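Local atomic coordinates of 361aa long hypothetical D-aminopeptidase (Pyrococcus horikoshii, PDB entry 2DRH), a protein that is of uncertain function but belongs to the peptidase S58 family and probably acts as an aminopeptidase. Residues M1-L6 and V319-I324; Y199-L204 and S309-A314; M242-D247 and K260-G265. One frame throughout, in Å; residues are numbered along the deposited sequence.

Interaction 1 (M1-L6 and V319-I324); sequences MKAQEL and VEEAII
Ala3 and Glu321 bring the N-terminal segment 1-6 closest to helix 309-328, their CA atoms 7.1 Å apart, where the chain enters a short 3-10 turn at 4-6. The methyl of Ala3 faces the helix and rests against the aliphatic part of the glutamate, CB lying 4.0 Å from Glu321 CG. The extended chain of Glu321 (chi1 -159°, CG opposite the backbone N) carries its carboxylate past Ala3 to Gln4. The Gln4 side chain, bent at chi2, crosses it at about a right angle, and its NE2 reaches Glu321 OE1 at 2.8 Å. That bond is weak, with only 123° at the hydrogen; the amide and carboxylate planes are 38° apart. The principal partner of Glu321 OE1 is Arg190, in a salt bridge, while OE2 is hydrogen-bonded to the ND2 atoms of Asn19 and Asn325. Asn325 also takes the N-H of Ala3 on its OD1, so it ties backbone and carboxylate together. A buried carboxylate is thus met at both oxygens; the arginine and the amide donors would be expected to stabilise its ionised form, with Gln4 adding only a modest share.

Interaction 2 (Y199-L204 and S309-A314); sequences YTVGAL and SPLFKA
Val201 of strand 198-207 and Leu311 near the start of helix 309-328 meet methyl to methyl, their side chains running obliquely to one another. The valine points at the helix, and its CG2, anti to the carbonyl carbon, sits between two residues about one turn apart, 3.7 Å from Leu311 CD2 and 4.0 Å from Ala314 CB; CG1 lies beside the backbone carbonyl of Ala314. Leu311 sets out along the flank of the helix, and its end then turns in to the strand, so that CD2 lies near both Val201 and Tyr199, with Tyr199 CB at 4.3 Å. The short methyl of Ala314 points toward the strand and lets the backbones come together here, the CA atoms of Val201 and Ala314 being 6.5 Å apart. An alanine in place of Val201 would remove both methyl branches and is likely to open a gap between strand and helix, leaving Leu311 CD2 without its nearest neighbour on the strand. Strand and helix run in nearly the same direction, their axes 28° apart. Strands 184-193 and 240-246 pair antiparallel with strand 198-207; Leu311 and Ala314 also touch Val192 of the former, while Phe312, pointing away from strand 198-207, makes a cation-pi contact with Arg261 of helix 252-268.

Interaction 3 (M242-D247 and K260-G265); sequences MIIATD and KRAIVG
Met242 and Ile244 on strand 240-246 pack against Ala262 and Ile263 of helix 252-268, within a beta-alpha-beta unit completed by strand 278-285, which lies parallel to the first strand. The Ala262 methyl faces the sheet between the two strand side chains: Met242 SD lies 4.1 Å from its CB, and Ile244 CD1 comes to 4.2 Å of the same atom. Met242 starts out with CG anti to the carbonyl carbon, then bends at chi2 and again at chi3 (-80°), which lays the sulfur over Ala262 and carries CE onward to Ile263. The CB of Ile263 points away from the strand, yet its CD1 swings back to meet Met242 CE at 4.2 Å. All four side chains are buried and no hydrogen bond crosses between the segments; the side-chain contacts are apolar, and Met242 SD also lies 3.9 Å from the backbone O of Ala262. Helix and strand cross at 119°, with their axes 9.4 Å apart, so only a short length of each meets. The helix is kinked at this point: Ile263 N and Val264 N bond back to the carbonyls of Lys260 and Arg261, three residues earlier. In the next shell Val319 of helix 309-328 touches Met242, Ile244 and Ala262 alike, closing the junction from the neighbouring helix, and Ala281 of strand 278-285 packs on Ala262. The strand itself is held in the sheet by backbone bonds from Met242 and Ile244 to Val282. Farther out the helix reaches the tetramer interface, where Arg261 NH2 is hydrogen-bonded to Ala273 O of the second subunit.

Helix 309-328 unites the set: its first turns form interaction 2, and a later stretch forms interaction 1, about 15 Å away between centres. Val319, on the helix segment of interaction 1 but making no contact with residues 1-6, meets interaction 3, its CG2 lying 3.6 Å from Ile244 CD1. Interactions 2 and 3 are closer, with centres about 7 Å apart, because strands 198-207 and 240-246 are neighbours in one sheet; Gly202 N lies 2.8 Å from Ala245 O, a probable hydrogen bond between them. Helices 252-268 and 309-328 thus pack on the same sheet and on each other. Along the chain interaction 3 is nested within interaction 2, and both lie within the span closed by interaction 1. Segments of interactions 2 and 3 also touch the second subunit.

Interaction 1 (M1-L6 and V319-I324)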
loop_
_atom_site.group_PDB
_atom_site.type_symbol
_atom_site.label_atom_id
_atom_site.label_comp_id
_atom_site.label_asym_id
_atom_site.label_seq_id
_atom_site.Cartn_x
_atom_site.Cartn_y
_atom_site.Cartn_z
ATOM N N MET A 1 8.443 37.049 -11.098
ATOM C CA MET A 1 8.948 36.639 -9.756
ATOM C C MET A 1 7.976 35.686 -9.066
ATOM O O MET A 1 7.524 34.709 -9.667
ATOM C CB MET A 1 9.180 37.870 -8.871
ATOM C CG MET A 1 8.958 39.198 -9.579
ATOM S SD MET A 1 7.229 39.438 -10.019
ATOM C CE MET A 1 6.812 40.835 -8.987
ATOM N N LYS A 2 7.654 35.977 -7.809
ATOM C CA LYS A 2 6.754 35.129 -7.035
ATOM C C LYS A 2 5.369 35.751 -6.887
ATOM O O LYS A 2 5.210 36.965 -6.981
ATOM C CB LYS A 2 7.353 34.868 -5.651
ATOM C CG LYS A 2 8.838 34.513 -5.671
ATOM C CD LYS A 2 9.106 33.158 -6.302
ATOM C CE LYS A 2 8.770 32.025 -5.348
ATOM N NZ LYS A 2 9.678 31.992 -4.170
ATOM N N ALA A 3 4.372 34.907 -6.642
ATOM C CA ALA A 3 2.991 35.353 -6.488
ATOM C C ALA A 3 2.818 36.490 -5.483
ATOM O O ALA A 3 1.985 37.372 -5.685
ATOM C CB ALA A 3 2.108 34.173 -6.091
ATOM N N GLN A 4 3.593 36.466 -4.401
ATOM C CA GLN A 4 3.497 37.506 -3.375
ATOM C C GLN A 4 3.649 38.893 -3.989
ATOM O O GLN A 4 2.731 39.710 -3.936
ATOM C CB GLN A 4 4.576 37.307 -2.306
ATOM C CG GLN A 4 4.543 35.953 -1.609
ATOM C CD GLN A 4 3.235 35.689 -0.888
ATOM O OE1 GLN A 4 2.778 36.506 -0.086
ATOM N NE2 GLN A 4 2.628 34.537 -1.163
ATOM N N GLU A 5 4.815 39.142 -4.580
ATOM C CA GLU A 5 5.122 40.423 -5.211
ATOM C C GLU A 5 4.112 40.839 -6.288
ATOM O O GLU A 5 4.233 41.917 -6.875
ATOM C CB GLU A 5 6.524 40.384 -5.830
ATOM C CG GLU A 5 7.646 39.943 -4.893
ATOM C CD GLU A 5 7.785 38.428 -4.796
ATOM O OE1 GLU A 5 6.885 37.773 -4.223
ATOM O OE2 GLU A 5 8.801 37.893 -5.297
ATOM N N LEU A 6 3.130 39.983 -6.556
ATOM C CA LEU A 6 2.103 40.287 -7.549
ATOM C C LEU A 6 0.749 40.490 -6.885
ATOM O O LEU A 6 -0.256 40.706 -7.559
ATOM C CB LEU A 6 1.990 39.163 -8.580
ATOM C CG LEU A 6 3.111 39.031 -9.607
ATOM C CD1 LEU A 6 2.753 37.937 -10.597
ATOM C CD2 LEU A 6 3.301 40.353 -10.331
ATOM N N VAL A 319 2.591 24.004 -1.676
ATOM C CA VAL A 319 2.633 23.350 -2.984
ATOM C C VAL A 319 1.903 24.168 -4.039
ATOM O O VAL A 319 2.438 24.398 -5.111
ATOM C CB VAL A 319 2.019 21.927 -2.931
ATOM C CG1 VAL A 319 1.814 21.375 -4.365
ATOM C CG2 VAL A 319 2.943 20.999 -2.152
ATOM N N GLU A 320 0.692 24.624 -3.732
ATOM C CA GLU A 320 -0.071 25.404 -4.702
ATOM C C GLU A 320 0.696 26.636 -5.165
ATOM O O GLU A 320 0.797 26.889 -6.369
ATOM C CB GLU A 320 -1.431 25.828 -4.132
ATOM C CG GLU A 320 -2.327 26.539 -5.154
ATOM C CD GLU A 320 -3.699 26.922 -4.604
ATOM O OE1 GLU A 320 -4.171 26.270 -3.640
ATOM O OE2 GLU A 320 -4.315 27.865 -5.151
ATOM N N GLU A 321 1.238 27.407 -4.222
ATOM C CA GLU A 321 1.973 28.589 -4.618
ATOM C C GLU A 321 3.264 28.198 -5.330
ATOM O O GLU A 321 3.639 28.822 -6.324
ATOM C CB GLU A 321 2.296 29.486 -3.414
ATOM C CG GLU A 321 2.600 30.935 -3.832
ATOM C CD GLU A 321 3.360 31.735 -2.779
ATOM O OE1 GLU A 321 2.944 31.743 -1.601
ATOM O OE2 GLU A 321 4.376 32.365 -3.142
ATOM N N ALA A 322 3.939 27.165 -4.828
ATOM C CA ALA A 322 5.190 26.721 -5.436
ATOM C C ALA A 322 4.997 26.388 -6.914
ATOM O O ALA A 322 5.878 26.662 -7.734
ATOM C CB ALA A 322 5.742 25.513 -4.698
ATOM N N ILE A 323 3.854 25.797 -7.251
ATOM C CA ILE A 323 3.567 25.450 -8.637
ATOM C C ILE A 323 3.424 26.725 -9.453
ATOM O O ILE A 323 4.037 26.864 -10.513
ATOM C CB ILE A 323 2.270 24.617 -8.759
ATOM C CG1 ILE A 323 2.487 23.237 -8.128
ATOM C CG2 ILE A 323 1.863 24.482 -10.234
ATOM C CD1 ILE A 323 1.235 22.382 -8.050
ATOM N N ILE A 324 2.621 27.660 -8.954
ATOM C CA ILE A 324 2.423 28.921 -9.655
ATOM C C ILE A 324 3.761 29.659 -9.833
ATOM O O ILE A 324 4.071 30.140 -10.931
ATOM C CB ILE A 324 1.412 29.824 -8.899
ATOM C CG1 ILE A 324 0.052 29.121 -8.822
ATOM C CG2 ILE A 324 1.285 31.173 -9.586
ATOM C CD1 ILE A 324 -0.469 28.602 -10.161
#

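Interaction 2 (Y199-L204 and S309-A314)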
loop_
_atom_site.group_PDB
_atom_site.type_symbol
_atom_site.label_atom_id
_atom_site.label_comp_id
_atom_site.label_asym_id
_atom_site.label_seq_id
_atom_site.Cartn_x
_atom_site.Cartn_y
_atom_site.Cartn_z
ATOM N N TYR A 199 6.358 26.552 13.465
ATOM C CA TYR A 199 6.935 25.512 12.622
ATOM C C TYR A 199 6.845 26.000 11.182
ATOM O O TYR A 199 5.889 26.683 10.804
ATOM C CB TYR A 199 6.170 24.193 12.767
ATOM C CG TYR A 199 6.251 23.552 14.135
ATOM C CD1 TYR A 199 7.445 23.006 14.603
ATOM C CD2 TYR A 199 5.125 23.479 14.958
ATOM C CE1 TYR A 199 7.516 22.398 15.855
ATOM C CE2 TYR A 199 5.187 22.878 16.208
ATOM C CZ TYR A 199 6.384 22.336 16.652
ATOM O OH TYR A 199 6.441 21.714 17.883
ATOM N N THR A 200 7.843 25.649 10.384
ATOM C CA THR A 200 7.873 26.050 8.988
ATOM C C THR A 200 7.660 24.853 8.062
ATOM O O THR A 200 8.169 23.753 8.315
ATOM C CB THR A 200 9.229 26.686 8.635
ATOM O OG1 THR A 200 9.490 27.781 9.523
ATOM C CG2 THR A 200 9.228 27.182 7.201
ATOM N N VAL A 201 6.900 25.077 6.996
ATOM C CA VAL A 201 6.649 24.051 5.990
ATOM C C VAL A 201 7.076 24.641 4.652
ATOM O O VAL A 201 6.479 25.607 4.179
ATOM C CB VAL A 201 5.157 23.678 5.890
ATOM C CG1 VAL A 201 4.935 22.762 4.676
ATOM C CG2 VAL A 201 4.708 22.978 7.171
ATOM N N GLY A 202 8.118 24.071 4.057
ATOM C CA GLY A 202 8.591 24.564 2.777
ATOM C C GLY A 202 8.329 23.595 1.635
ATOM O O GLY A 202 8.192 22.389 1.848
ATOM N N ALA A 203 8.270 24.116 0.415
ATOM C CA ALA A 203 8.024 23.264 -0.739
ATOM C C ALA A 203 8.802 23.668 -1.973
ATOM O O ALA A 203 8.948 24.846 -2.273
ATOM C CB ALA A 203 6.536 23.238 -1.067
ATOM N N LEU A 204 9.314 22.667 -2.676
ATOM C CA LEU A 204 10.031 22.880 -3.918
ATOM C C LEU A 204 9.385 21.924 -4.917
ATOM O O LEU A 204 9.259 20.722 -4.657
ATOM C CB LEU A 204 11.519 22.560 -3.759
ATOM C CG LEU A 204 12.353 22.722 -5.038
ATOM C CD1 LEU A 204 13.807 22.892 -4.678
ATOM C CD2 LEU A 204 12.175 21.507 -5.960
ATOM N N SER A 309 -3.224 19.232 11.788
ATOM C CA SER A 309 -3.992 19.644 10.614
ATOM C C SER A 309 -3.433 20.926 9.991
ATOM O O SER A 309 -3.448 21.089 8.762
ATOM C CB SER A 309 -5.471 19.805 10.972
ATOM O OG SER A 309 -6.035 18.544 11.301
ATOM N N PRO A 310 -2.926 21.858 10.828
ATOM C CA PRO A 310 -2.367 23.091 10.279
ATOM C C PRO A 310 -1.218 22.768 9.324
ATOM O O PRO A 310 -1.046 23.434 8.302
ATOM C CB PRO A 310 -1.898 23.834 11.528
ATOM C CG PRO A 310 -2.923 23.443 12.529
ATOM C CD PRO A 310 -3.040 21.955 12.297
ATOM N N LEU A 311 -0.432 21.743 9.651
ATOM C CA LEU A 311 0.678 21.365 8.782
ATOM C C LEU A 311 0.143 20.777 7.460
ATOM O O LEU A 311 0.755 20.950 6.406
ATOM C CB LEU A 311 1.598 20.360 9.492
ATOM C CG LEU A 311 2.304 20.858 10.770
ATOM C CD1 LEU A 311 2.910 19.687 11.513
ATOM C CD2 LEU A 311 3.384 21.869 10.423
ATOM N N PHE A 312 -0.992 20.086 7.516
ATOM C CA PHE A 312 -1.582 19.524 6.296
ATOM C C PHE A 312 -2.012 20.672 5.381
ATOM O O PHE A 312 -1.791 20.636 4.170
ATOM C CB PHE A 312 -2.814 18.669 6.614
ATOM C CG PHE A 312 -2.507 17.354 7.281
ATOM C CD1 PHE A 312 -1.201 16.908 7.435
ATOM C CD2 PHE A 312 -3.548 16.543 7.734
ATOM C CE1 PHE A 312 -0.934 15.674 8.029
ATOM C CE2 PHE A 312 -3.292 15.314 8.327
ATOM C CZ PHE A 312 -1.984 14.879 8.473
ATOM N N LYS A 313 -2.633 21.693 5.966
ATOM C CA LYS A 313 -3.082 22.842 5.186
ATOM C C LYS A 313 -1.898 23.629 4.630
ATOM O O LYS A 313 -1.881 23.985 3.448
ATOM C CB LYS A 313 -3.964 23.759 6.039
ATOM C CG LYS A 313 -4.190 25.136 5.423
ATOM C CD LYS A 313 -5.165 25.967 6.232
ATOM C CE LYS A 313 -6.562 25.390 6.138
ATOM N NZ LYS A 313 -6.986 25.309 4.719
ATOM N N ALA A 314 -0.914 23.896 5.487
ATOM C CA ALA A 314 0.282 24.636 5.094
ATOM C C ALA A 314 0.996 23.927 3.940
ATOM O O ALA A 314 1.558 24.567 3.062
ATOM C CB ALA A 314 1.233 24.777 6.299
#

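Interaction 3 (M242-D247 and K260-G265)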
loop_
_atom_site.group_PDB
_atom_site.type_symbol
_atom_site.label_atom_id
_atom_site.label_comp_id
_atom_site.label_asym_id
_atom_site.label_seq_id
_atom_site.Cartn_x
_atom_site.Cartn_y
_atom_site.Cartn_z
ATOM N N MET A 242 7.023 16.773 -6.042
ATOM C CA MET A 242 6.837 17.737 -4.966
ATOM C C MET A 242 7.692 17.328 -3.786
ATOM O O MET A 242 7.568 16.218 -3.273
ATOM C CB MET A 242 5.357 17.806 -4.568
ATOM C CG MET A 242 4.492 18.480 -5.624
ATOM S SD MET A 242 2.829 17.798 -5.774
ATOM C CE MET A 242 3.205 16.355 -6.784
ATOM N N ILE A 243 8.583 18.219 -3.373
ATOM C CA ILE A 243 9.462 17.935 -2.246
ATOM C C ILE A 243 9.040 18.810 -1.081
ATOM O O ILE A 243 9.066 20.039 -1.167
ATOM C CB ILE A 243 10.939 18.227 -2.594
ATOM C CG1 ILE A 243 11.353 17.417 -3.826
ATOM C CG2 ILE A 243 11.839 17.879 -1.406
ATOM C CD1 ILE A 243 11.247 15.915 -3.641
ATOM N N ILE A 244 8.640 18.169 0.007
ATOM C CA ILE A 244 8.195 18.895 1.184
ATOM C C ILE A 244 9.198 18.765 2.324
ATOM O O ILE A 244 9.715 17.676 2.599
ATOM C CB ILE A 244 6.837 18.372 1.691
ATOM C CG1 ILE A 244 5.864 18.188 0.521
ATOM C CG2 ILE A 244 6.271 19.336 2.729
ATOM C CD1 ILE A 244 5.627 19.429 -0.290
ATOM N N ALA A 245 9.470 19.885 2.979
ATOM C CA ALA A 245 10.386 19.903 4.116
ATOM C C ALA A 245 9.709 20.642 5.263
ATOM O O ALA A 245 8.940 21.581 5.039
ATOM C CB ALA A 245 11.689 20.601 3.739
ATOM N N THR A 246 9.991 20.210 6.489
ATOM C CA THR A 246 9.430 20.845 7.676
ATOM C C THR A 246 10.343 20.631 8.871
ATOM O O THR A 246 11.114 19.671 8.910
ATOM C CB THR A 246 8.033 20.284 8.036
ATOM O OG1 THR A 246 7.524 20.975 9.188
ATOM C CG2 THR A 246 8.109 18.792 8.353
ATOM N N ASP A 247 10.263 21.537 9.839
ATOM C CA ASP A 247 11.072 21.425 11.042
ATOM C C ASP A 247 10.203 20.900 12.187
ATOM O O ASP A 247 10.614 20.881 13.346
ATOM C CB ASP A 247 11.695 22.783 11.392
ATOM C CG ASP A 247 10.656 23.860 11.688
ATOM O OD1 ASP A 247 9.496 23.731 11.247
ATOM O OD2 ASP A 247 11.015 24.857 12.354
ATOM N N LYS A 260 0.909 13.191 1.205
ATOM C CA LYS A 260 -0.393 13.133 0.538
ATOM C C LYS A 260 -1.091 14.484 0.408
ATOM O O LYS A 260 -1.849 14.711 -0.536
ATOM C CB LYS A 260 -1.341 12.200 1.294
ATOM C CG LYS A 260 -1.148 10.725 1.052
ATOM C CD LYS A 260 -2.310 9.946 1.665
ATOM C CE LYS A 260 -2.152 8.443 1.478
ATOM N NZ LYS A 260 -3.288 7.720 2.107
ATOM N N ARG A 261 -0.849 15.370 1.370
ATOM C CA ARG A 261 -1.477 16.679 1.379
ATOM C C ARG A 261 -0.960 17.578 0.269
ATOM O O ARG A 261 -1.606 18.566 -0.106
ATOM C CB ARG A 261 -1.284 17.330 2.757
ATOM C CG ARG A 261 -1.912 16.520 3.888
ATOM C CD ARG A 261 -3.386 16.223 3.587
ATOM N NE ARG A 261 -4.073 15.526 4.673
ATOM C CZ ARG A 261 -3.916 14.243 4.970
ATOM N NH1 ARG A 261 -3.090 13.486 4.266
ATOM N NH2 ARG A 261 -4.597 13.714 5.970
ATOM N N ALA A 262 0.200 17.231 -0.268
ATOM C CA ALA A 262 0.778 17.998 -1.356
ATOM C C ALA A 262 -0.126 17.907 -2.586
ATOM O O ALA A 262 -0.159 18.821 -3.410
ATOM C CB ALA A 262 2.170 17.464 -1.694
ATOM N N ILE A 263 -0.866 16.809 -2.704
ATOM C CA ILE A 263 -1.756 16.622 -3.844
ATOM C C ILE A 263 -2.924 17.594 -3.809
ATOM O O ILE A 263 -3.503 17.920 -4.849
ATOM C CB ILE A 263 -2.302 15.186 -3.900
ATOM C CG1 ILE A 263 -1.138 14.202 -3.903
ATOM C CG2 ILE A 263 -3.136 14.991 -5.165
ATOM C CD1 ILE A 263 -0.141 14.445 -5.023
ATOM N N VAL A 264 -3.282 18.059 -2.616
ATOM C CA VAL A 264 -4.373 19.011 -2.516
ATOM C C VAL A 264 -3.959 20.296 -3.244
ATOM O O VAL A 264 -4.749 20.881 -3.989
ATOM C CB VAL A 264 -4.713 19.328 -1.045
ATOM C CG1 VAL A 264 -5.832 20.359 -0.985
ATOM C CG2 VAL A 264 -5.142 18.056 -0.327
ATOM N N GLY A 265 -2.714 20.719 -3.037
ATOM C CA GLY A 265 -2.219 21.916 -3.692
ATOM C C GLY A 265 -2.135 21.719 -5.199
ATOM O O GLY A 265 -2.477 22.610 -5.970
#